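Local coordinates for glutaconate coenzyme a-transferase (Acidaminococcus fermentans, PDB 1POI), which catalyses transfer of coenzyme A from acetyl-CoA to glutaconate or (R)-2-hydroxyglutarate, a step in the breakdown of glutamate by the hydroxyglutarate pathway, at residues A11-S16 with A204-V209; E37-G42 with W57-G62; E138-L143 with D148-Y153. All blocks are in the same frame, centred on the assembly; numbering follows the deposited sequence.

How the interactions relate
Interactions 1 and 2 belong to the Rossmann-like core, where helices pack on a parallel sheet of seven strands. Interaction 1 lays the end of helix 6-13 on strand 206-211, and interaction 2 pairs helices 32-40 and 55-62. Their centres are 15 Å apart and they touch, Ala11 CB lying 3.7 Å from Gln41 OE1, which places the ends of helices 6-13 and 32-40 side by side. Interaction 3, 26 Å from either centre, ties helix 137-141 to the chain entering a separate antiparallel sheet, in a part that meets the second subunit. Along the chain, interactions 2 and 3 follow one another inside the long loop that interaction 1 closes.

Interaction 1 of 3, residues A11-S16 with A204-V209; sequences AKYVHS and AKYTIV
Tyr13 and Tyr206 bring the end of helix 6-13 down onto strand 206-211, a helix-on-sheet contact of the Rossmann-like core. Their closest atoms are the two CD1 carbons, 3.3 Å apart in Tyr13 and Tyr206. The rings are neither stacked nor edge-to-face: their planes make 46° and their centroids are 5.5 Å apart. Tyr206 offers its CD1-CE1 side to the rim of Tyr13, where CE1 of Tyr206 lies in the plane of the Tyr13 ring.

The second half of the contact is aliphatic. Ile208 sends CD1 up between the helix end and the residue that follows it, reaching Val14 CG2 at 3.4 Å and Tyr13 CB at 3.8 Å. Strand alternation explains the pairing, since Tyr206 and Ile208 both point at the helix while Thr207 between them points the other way. Chi1 of -55° sets CG1 of Ile208 opposite its own carbonyl carbon, and the extended chi2 carries CD1 on to Val14. A serine in place of Tyr206 would probably leave the CD1 edge of Tyr13 without its aromatic neighbour and open a gap there.

Further out, strands 174-179 and 236-239 flank strand 206-211, with backbone bonds from Tyr206 to Ala175 and from Thr207 to Ala236. Tyr13 also packs on Ala236, and His15 N is hydrogen-bonded to Asp18 OD2 just past the helix end. Lys12, the residue before, lies over one face of the Tyr13 ring: its CG sits above the ring centre, 3.9 Å from the plane.

Interaction 2 of 3, residues E37-G42 with W57-G62; sequences EILRQG and WDMLIG
Apolar contact does all the work between helices 32-40 and 55-62: Ile38 and Leu39 on the first meet Met59 and Leu60 on the second, all four buried. Leu60 CD2 is the shared point, 3.7 Å from Ile38 CG2 and 4.0 Å from Leu39 CD2. The Ile38 and Leu60 side chains cross at about a right angle. Leu39 forks across the gap, for while CD2 goes to Leu60, its CD1 comes within 4.2 Å of Met59 CB. The other branch of Leu60 is used too, CD1 resting 3.9 Å above the ring plane of Trp57, toward its rim. The Met59 side chain, like that of Leu39, also packs on helix 270-282.

No hydrogen bond or salt bridge crosses between the two segments; the polar side chains of 37-42 gather on Glu37. Glu37 OE1 forms a salt bridge with Arg40 NH1 at 2.7 Å, though as a hydrogen bond it is weak, bent to 122° at the hydrogen. Gln41 NE2 donates to Glu37 OE2 at 3.1 Å, meeting the anti lone pair from slightly outside its own amide plane. Lys7 NZ, from helix 6-13, forms a salt bridge with the same OE2, so the carboxylate is held by two cations and an amide, which would probably favour its ionised form.

Gly42, with positive phi (72°), completes a Schellman motif after helix 32-40, its N bonded back to Leu39 O.

Leu60 and Trp57 in turn lie on strand 19-22, beneath the pair. Two neighbouring helices packed on one parallel sheet, from the successive crossovers of strands 19-22, 46-49 and 66-71, are the beta-alpha-beta-alpha-beta unit of a Rossmann-like fold.

Interaction 3 of 3, residues E138-L143 with D148-Y153; sequences EVRKTL and DDKFKY
Lys150, whose CB packs against Arg140, has its NZ gripped by three oxygens: Glu98 OE1 in a salt bridge, and the carbonyls of Asp99 and Glu132. Arg140 takes the other oxygen of that carboxylate, OE2, through NH2, while its NH1 bonds Pro147 O. Arg140 NH2 and Lys150 NZ, 6.1 Å apart, thus bind the two oxygens of one carboxylate, and the second positive charge is likely to keep Glu98 ionised.

Arg140 is the long arm of the contact. Its chain runs extended from CG to NE along the backbone of 148-150, and its CD comes to 3.5 Å from Asp148 O. The guanidinium then lies flat over the chain: Lys150 CA is 3.6 Å from its plane, off toward the rim, and Asp149 O is over the same face. NH2 of Arg140 approaches Lys150 CB at 3.6 Å, and the two side chains cross obliquely.

At the other edge, Asp148 folds its carboxylate back toward Lys141. OD1 of Asp148 reaches Lys141 CA at 3.8 Å, and OD2 of Asp148 lies 4.0 Å from Lys141 CG, a packing contact, since the amine of Lys141 leads elsewhere.

Close by, Val139 O accepts from Thr142 OG1 at 2.9 Å and from Thr142 N at 3.2 Å, both on one face of its carbonyl plane, so one carbonyl is held by both the hydroxyl and the amide of the same threonine.

Phe158 of the second subunit packs on Asp149 and Lys152 beyond. The whole is a helix-loop-strand connection, in which helix 137-141 is laid on the chain leading into strand 152-156, outermost within this chain in its antiparallel sheet.

Interaction 1 of 3, residues A11-S16 with A204-V209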
loop_
_atom_site.group_PDB
_atom_site.type_symbol
_atom_site.label_atom_id
_atom_site.label_comp_id
_atom_site.label_asym_id
_atom_site.label_seq_id
_atom_site.Cartn_x
_atom_site.Cartn_y
_atom_site.Cartn_z
ATOM N N ALA A 11 24.072 14.264 24.794
ATOM C CA ALA A 11 25.002 14.381 25.914
ATOM C C ALA A 11 25.681 13.057 26.226
ATOM O O ALA A 11 26.878 13.008 26.513
ATOM C CB ALA A 11 24.270 14.868 27.131
ATOM N N LYS A 12 24.886 11.994 26.212
ATOM C CA LYS A 12 25.368 10.654 26.491
ATOM C C LYS A 12 26.243 10.060 25.393
ATOM O O LYS A 12 27.365 9.645 25.665
ATOM C CB LYS A 12 24.186 9.736 26.786
ATOM C CG LYS A 12 24.574 8.335 27.160
ATOM C CD LYS A 12 23.372 7.583 27.724
ATOM C CE LYS A 12 23.736 6.160 28.171
ATOM N NZ LYS A 12 22.591 5.482 28.866
ATOM N N TYR A 13 25.778 10.070 24.148
ATOM C CA TYR A 13 26.550 9.465 23.057
ATOM C C TYR A 13 27.483 10.355 22.252
ATOM O O TYR A 13 28.196 9.839 21.388
ATOM C CB TYR A 13 25.623 8.706 22.106
ATOM C CG TYR A 13 24.739 7.728 22.810
ATOM C CD1 TYR A 13 25.217 6.471 23.180
ATOM C CD2 TYR A 13 23.455 8.074 23.185
ATOM C CE1 TYR A 13 24.437 5.579 23.917
ATOM C CE2 TYR A 13 22.656 7.189 23.925
ATOM C CZ TYR A 13 23.160 5.947 24.285
ATOM O OH TYR A 13 22.394 5.066 25.020
ATOM N N VAL A 14 27.462 11.673 22.455
ATOM C CA VAL A 14 28.374 12.531 21.692
ATOM C C VAL A 14 29.276 13.247 22.678
ATOM O O VAL A 14 28.824 13.644 23.770
ATOM C CB VAL A 14 27.636 13.538 20.775
ATOM C CG1 VAL A 14 28.543 13.963 19.591
ATOM C CG2 VAL A 14 26.359 12.904 20.238
ATOM N N HIS A 15 30.553 13.380 22.301
ATOM C CA HIS A 15 31.600 13.980 23.145
ATOM C C HIS A 15 32.609 14.689 22.272
ATOM O O HIS A 15 32.855 14.270 21.135
ATOM C CB HIS A 15 32.394 12.878 23.886
ATOM C CG HIS A 15 31.537 11.854 24.563
ATOM N ND1 HIS A 15 30.856 12.105 25.735
ATOM C CD2 HIS A 15 31.197 10.596 24.197
ATOM C CE1 HIS A 15 30.123 11.053 26.059
ATOM N NE2 HIS A 15 30.311 10.123 25.141
ATOM N N SER A 16 33.241 15.722 22.816
ATOM C CA SER A 16 34.269 16.432 22.071
ATOM C C SER A 16 35.353 15.385 21.802
ATOM O O SER A 16 35.458 14.400 22.544
ATOM C CB SER A 16 34.839 17.575 22.905
ATOM O OG SER A 16 33.807 18.373 23.444
ATOM N N ALA A 204 29.716 3.109 12.923
ATOM C CA ALA A 204 29.813 3.832 14.194
ATOM C C ALA A 204 29.614 2.981 15.414
ATOM O O ALA A 204 28.805 2.072 15.408
ATOM C CB ALA A 204 28.831 4.983 14.232
ATOM N N LYS A 205 30.384 3.286 16.454
ATOM C CA LYS A 205 30.296 2.579 17.711
ATOM C C LYS A 205 28.983 2.900 18.366
ATOM O O LYS A 205 28.357 2.023 18.951
ATOM C CB LYS A 205 31.440 2.968 18.642
ATOM C CG LYS A 205 31.324 2.317 20.025
ATOM C CD LYS A 205 32.528 2.588 20.895
ATOM C CE LYS A 205 32.234 2.282 22.360
ATOM N NZ LYS A 205 31.681 0.912 22.554
ATOM N N TYR A 206 28.616 4.176 18.327
ATOM C CA TYR A 206 27.352 4.663 18.887
ATOM C C TYR A 206 26.527 5.277 17.760
ATOM O O TYR A 206 27.089 5.991 16.913
ATOM C CB TYR A 206 27.599 5.733 19.952
ATOM C CG TYR A 206 28.261 5.203 21.190
ATOM C CD1 TYR A 206 27.539 4.452 22.114
ATOM C CD2 TYR A 206 29.632 5.397 21.410
ATOM C CE1 TYR A 206 28.162 3.896 23.222
ATOM C CE2 TYR A 206 30.266 4.852 22.513
ATOM C CZ TYR A 206 29.530 4.095 23.415
ATOM O OH TYR A 206 30.160 3.501 24.493
ATOM N N THR A 207 25.220 5.003 17.729
ATOM C CA THR A 207 24.355 5.572 16.689
ATOM C C THR A 207 23.131 6.278 17.240
ATOM O O THR A 207 22.388 5.713 18.062
ATOM C CB THR A 207 23.869 4.520 15.661
ATOM O OG1 THR A 207 24.981 4.044 14.899
ATOM C CG2 THR A 207 22.875 5.153 14.682
ATOM N N ILE A 208 22.932 7.517 16.803
ATOM C CA ILE A 208 21.759 8.284 17.234
ATOM C C ILE A 208 20.845 8.500 16.024
ATOM O O ILE A 208 21.304 8.950 14.942
ATOM C CB ILE A 208 22.132 9.657 17.859
ATOM C CG1 ILE A 208 23.122 9.455 19.018
ATOM C CG2 ILE A 208 20.860 10.343 18.409
ATOM C CD1 ILE A 208 23.935 10.667 19.350
ATOM N N VAL A 209 19.575 8.146 16.195
ATOM C CA VAL A 209 18.609 8.292 15.120
ATOM C C VAL A 209 17.486 9.295 15.454
ATOM O O VAL A 209 16.723 9.100 16.411
ATOM C CB VAL A 209 17.999 6.892 14.726
ATOM C CG1 VAL A 209 17.215 6.310 15.896
ATOM C CG2 VAL A 209 17.078 7.002 13.508
#

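Interaction 2 of 3, residues E37-G42 with W57-G62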
loop_
_atom_site.group_PDB
_atom_site.type_symbol
_atom_site.label_atom_id
_atom_site.label_comp_id
_atom_site.label_asym_id
_atom_site.label_seq_id
_atom_site.Cartn_x
_atom_site.Cartn_y
_atom_site.Cartn_z
ATOM N N GLU A 37 21.797 20.782 18.674
ATOM C CA GLU A 37 22.123 20.425 20.052
ATOM C C GLU A 37 23.646 20.235 20.244
ATOM O O GLU A 37 24.207 20.591 21.285
ATOM C CB GLU A 37 21.355 19.182 20.472
ATOM C CG GLU A 37 21.382 18.945 21.963
ATOM C CD GLU A 37 20.389 19.800 22.751
ATOM O OE1 GLU A 37 19.522 20.473 22.137
ATOM O OE2 GLU A 37 20.450 19.763 24.005
ATOM N N ILE A 38 24.317 19.691 19.240
ATOM C CA ILE A 38 25.753 19.535 19.318
ATOM C C ILE A 38 26.316 20.930 19.602
ATOM O O ILE A 38 26.978 21.148 20.619
ATOM C CB ILE A 38 26.311 18.951 18.000
ATOM C CG1 ILE A 38 26.088 17.435 17.969
ATOM C CG2 ILE A 38 27.759 19.299 17.821
ATOM C CD1 ILE A 38 26.427 16.765 16.617
ATOM N N LEU A 39 25.976 21.901 18.767
ATOM C CA LEU A 39 26.448 23.284 18.964
ATOM C C LEU A 39 26.036 23.845 20.324
ATOM O O LEU A 39 26.867 24.322 21.110
ATOM C CB LEU A 39 25.884 24.207 17.887
ATOM C CG LEU A 39 26.546 24.117 16.532
ATOM C CD1 LEU A 39 25.927 25.135 15.617
ATOM C CD2 LEU A 39 28.013 24.385 16.687
ATOM N N ARG A 40 24.740 23.770 20.583
ATOM C CA ARG A 40 24.150 24.260 21.814
ATOM C C ARG A 40 24.822 23.655 23.042
ATOM O O ARG A 40 24.770 24.231 24.123
ATOM C CB ARG A 40 22.645 23.936 21.812
ATOM C CG ARG A 40 21.777 24.737 22.768
ATOM C CD ARG A 40 20.306 24.364 22.641
ATOM N NE ARG A 40 19.794 24.762 21.336
ATOM C CZ ARG A 40 19.017 24.005 20.566
ATOM N NH1 ARG A 40 18.645 22.800 20.968
ATOM N NH2 ARG A 40 18.645 24.437 19.370
ATOM N N GLN A 41 25.472 22.506 22.889
ATOM C CA GLN A 41 26.100 21.879 24.046
ATOM C C GLN A 41 27.595 22.145 24.252
ATOM O O GLN A 41 28.204 21.641 25.188
ATOM C CB GLN A 41 25.774 20.387 24.084
ATOM C CG GLN A 41 24.365 20.103 24.559
ATOM C CD GLN A 41 24.175 18.667 24.923
ATOM O OE1 GLN A 41 25.072 18.042 25.478
ATOM N NE2 GLN A 41 23.010 18.123 24.624
ATOM N N GLY A 42 28.170 22.987 23.408
ATOM C CA GLY A 42 29.569 23.292 23.544
ATOM C C GLY A 42 30.424 22.119 23.118
ATOM O O GLY A 42 31.621 22.068 23.433
ATOM N N TRP A 57 27.710 20.806 8.217
ATOM C CA TRP A 57 29.117 20.935 8.528
ATOM C C TRP A 57 29.562 22.382 8.497
ATOM O O TRP A 57 30.571 22.736 9.105
ATOM C CB TRP A 57 29.977 20.081 7.602
ATOM C CG TRP A 57 29.982 18.648 8.029
ATOM C CD1 TRP A 57 29.166 17.650 7.568
ATOM C CD2 TRP A 57 30.768 18.068 9.082
ATOM N NE1 TRP A 57 29.385 16.494 8.276
ATOM C CE2 TRP A 57 30.365 16.718 9.211
ATOM C CE3 TRP A 57 31.773 18.564 9.931
ATOM C CZ2 TRP A 57 30.930 15.846 10.163
ATOM C CZ3 TRP A 57 32.331 17.704 10.871
ATOM C CH2 TRP A 57 31.908 16.356 10.978
ATOM N N ASP A 58 28.812 23.236 7.811
ATOM C CA ASP A 58 29.181 24.644 7.766
ATOM C C ASP A 58 28.967 25.244 9.127
ATOM O O ASP A 58 29.814 25.966 9.641
ATOM C CB ASP A 58 28.344 25.419 6.777
ATOM C CG ASP A 58 29.025 26.681 6.325
ATOM O OD1 ASP A 58 30.177 26.566 5.867
ATOM O OD2 ASP A 58 28.422 27.779 6.412
ATOM N N MET A 59 27.835 24.939 9.731
ATOM C CA MET A 59 27.558 25.486 11.033
ATOM C C MET A 59 28.599 25.054 12.066
ATOM O O MET A 59 29.114 25.896 12.803
ATOM C CB MET A 59 26.132 25.163 11.438
ATOM C CG MET A 59 25.118 25.857 10.530
ATOM S SD MET A 59 23.457 25.562 11.105
ATOM C CE MET A 59 23.335 26.713 12.394
ATOM N N LEU A 60 28.984 23.778 12.054
ATOM C CA LEU A 60 29.993 23.261 12.982
ATOM C C LEU A 60 31.336 23.965 12.754
ATOM O O LEU A 60 31.953 24.453 13.700
ATOM C CB LEU A 60 30.167 21.746 12.809
ATOM C CG LEU A 60 28.966 20.858 13.159
ATOM C CD1 LEU A 60 29.247 19.396 12.803
ATOM C CD2 LEU A 60 28.601 21.023 14.633
ATOM N N ILE A 61 31.778 24.035 11.500
ATOM C CA ILE A 61 33.042 24.687 11.165
ATOM C C ILE A 61 33.058 26.151 11.619
ATOM O O ILE A 61 33.924 26.549 12.403
ATOM C CB ILE A 61 33.305 24.631 9.659
ATOM C CG1 ILE A 61 33.489 23.189 9.210
ATOM C CG2 ILE A 61 34.520 25.452 9.305
ATOM C CD1 ILE A 61 33.623 23.053 7.725
ATOM N N GLY A 62 32.097 26.935 11.134
ATOM C CA GLY A 62 31.994 28.337 11.491
ATOM C C GLY A 62 31.954 28.565 12.987
ATOM O O GLY A 62 32.437 29.589 13.459
#

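Interaction 3 of 3, residues E138-L143 with D148-Y153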
loop_
_atom_site.group_PDB
_atom_site.type_symbol
_atom_site.label_atom_id
_atom_site.label_comp_id
_atom_site.label_asym_id
_atom_site.label_seq_id
_atom_site.Cartn_x
_atom_site.Cartn_y
_atom_site.Cartn_z
ATOM N N GLU A 138 53.307 15.164 8.853
ATOM C CA GLU A 138 53.795 15.830 10.052
ATOM C C GLU A 138 52.669 16.266 10.973
ATOM O O GLU A 138 52.740 16.072 12.186
ATOM C CB GLU A 138 54.690 17.017 9.691
ATOM C CG GLU A 138 55.297 17.710 10.907
ATOM C CD GLU A 138 56.342 18.770 10.550
ATOM O OE1 GLU A 138 57.190 18.506 9.659
ATOM O OE2 GLU A 138 56.325 19.855 11.182
ATOM N N VAL A 139 51.626 16.851 10.415
ATOM C CA VAL A 139 50.518 17.262 11.248
ATOM C C VAL A 139 49.658 16.073 11.622
ATOM O O VAL A 139 49.180 16.002 12.732
ATOM C CB VAL A 139 49.681 18.384 10.575
ATOM C CG1 VAL A 139 48.315 18.534 11.256
ATOM C CG2 VAL A 139 50.450 19.708 10.646
ATOM N N ARG A 140 49.485 15.122 10.715
ATOM C CA ARG A 140 48.661 13.937 10.987
ATOM C C ARG A 140 49.149 13.149 12.201
ATOM O O ARG A 140 48.332 12.654 13.004
ATOM C CB ARG A 140 48.625 13.014 9.765
ATOM C CG ARG A 140 47.665 13.459 8.669
ATOM C CD ARG A 140 47.962 12.742 7.354
ATOM N NE ARG A 140 46.936 12.993 6.349
ATOM C CZ ARG A 140 45.704 12.488 6.395
ATOM N NH1 ARG A 140 45.320 11.693 7.393
ATOM N NH2 ARG A 140 44.834 12.799 5.446
ATOM N N LYS A 141 50.480 13.062 12.332
ATOM C CA LYS A 141 51.150 12.347 13.427
ATOM C C LYS A 141 50.868 12.889 14.817
ATOM O O LYS A 141 50.897 12.146 15.799
ATOM C CB LYS A 141 52.664 12.291 13.194
ATOM C CG LYS A 141 53.122 11.015 12.524
ATOM C CD LYS A 141 54.635 10.863 12.546
ATOM C CE LYS A 141 55.300 11.843 11.588
ATOM N NZ LYS A 141 56.797 11.699 11.479
ATOM N N THR A 142 50.593 14.180 14.902
ATOM C CA THR A 142 50.313 14.793 16.176
ATOM C C THR A 142 48.821 14.859 16.459
ATOM O O THR A 142 48.415 15.354 17.507
ATOM C CB THR A 142 50.869 16.195 16.210
ATOM O OG1 THR A 142 50.133 17.010 15.300
ATOM C CG2 THR A 142 52.303 16.191 15.773
ATOM N N LEU A 143 48.009 14.342 15.544
ATOM C CA LEU A 143 46.548 14.378 15.688
ATOM C C LEU A 143 45.906 13.082 16.113
ATOM O O LEU A 143 46.140 12.030 15.520
ATOM C CB LEU A 143 45.889 14.795 14.366
ATOM C CG LEU A 143 45.781 16.267 14.013
ATOM C CD1 LEU A 143 45.208 16.421 12.616
ATOM C CD2 LEU A 143 44.891 16.933 15.036
ATOM N N ASP A 148 47.787 8.523 9.963
ATOM C CA ASP A 148 49.109 9.107 9.793
ATOM C C ASP A 148 49.372 9.259 8.329
ATOM O O ASP A 148 50.197 10.058 7.942
ATOM C CB ASP A 148 50.205 8.248 10.422
ATOM C CG ASP A 148 50.225 8.325 11.947
ATOM O OD1 ASP A 148 49.431 9.072 12.571
ATOM O OD2 ASP A 148 51.056 7.610 12.527
ATOM N N ASP A 149 48.686 8.461 7.517
ATOM C CA ASP A 149 48.831 8.524 6.058
ATOM C C ASP A 149 47.506 8.748 5.343
ATOM O O ASP A 149 46.502 8.102 5.668
ATOM C CB ASP A 149 49.451 7.245 5.515
ATOM C CG ASP A 149 50.893 7.112 5.888
ATOM O OD1 ASP A 149 51.758 7.723 5.218
ATOM O OD2 ASP A 149 51.165 6.394 6.864
ATOM N N LYS A 150 47.498 9.711 4.425
ATOM C CA LYS A 150 46.314 9.993 3.639
ATOM C C LYS A 150 46.035 8.731 2.786
ATOM O O LYS A 150 44.925 8.193 2.791
ATOM C CB LYS A 150 46.563 11.208 2.741
ATOM C CG LYS A 150 45.394 11.548 1.838
ATOM C CD LYS A 150 45.690 12.729 0.948
ATOM C CE LYS A 150 44.449 13.061 0.142
ATOM N NZ LYS A 150 44.487 14.411 -0.427
ATOM N N PHE A 151 47.064 8.231 2.108
ATOM C CA PHE A 151 46.930 7.032 1.286
ATOM C C PHE A 151 48.308 6.380 1.135
ATOM O O PHE A 151 49.316 6.919 1.608
ATOM C CB PHE A 151 46.366 7.400 -0.105
ATOM C CG PHE A 151 47.364 8.048 -1.023
ATOM C CD1 PHE A 151 47.634 9.402 -0.930
ATOM C CD2 PHE A 151 48.073 7.290 -1.935
ATOM C CE1 PHE A 151 48.613 9.998 -1.736
ATOM C CE2 PHE A 151 49.055 7.869 -2.746
ATOM C CZ PHE A 151 49.329 9.220 -2.646
ATOM N N LYS A 152 48.353 5.249 0.443
ATOM C CA LYS A 152 49.607 4.538 0.195
ATOM C C LYS A 152 49.473 3.795 -1.129
ATOM O O LYS A 152 48.471 3.121 -1.356
ATOM C CB LYS A 152 49.861 3.540 1.324
ATOM C CG LYS A 152 51.087 3.826 2.156
ATOM C CD LYS A 152 50.934 3.277 3.567
ATOM C CE LYS A 152 52.279 3.153 4.278
ATOM N NZ LYS A 152 53.058 4.436 4.309
ATOM N N TYR A 153 50.405 4.014 -2.044
ATOM C CA TYR A 153 50.370 3.318 -3.333
ATOM C C TYR A 153 50.873 1.907 -3.105
ATOM O O TYR A 153 51.953 1.710 -2.548
ATOM C CB TYR A 153 51.285 3.990 -4.359
ATOM C CG TYR A 153 50.709 5.211 -5.015
ATOM C CD1 TYR A 153 49.438 5.185 -5.583
ATOM C CD2 TYR A 153 51.445 6.387 -5.094
ATOM C CE1 TYR A 153 48.918 6.303 -6.215
ATOM C CE2 TYR A 153 50.934 7.510 -5.724
ATOM C CZ TYR A 153 49.667 7.460 -6.284
ATOM O OH TYR A 153 49.154 8.569 -6.914
#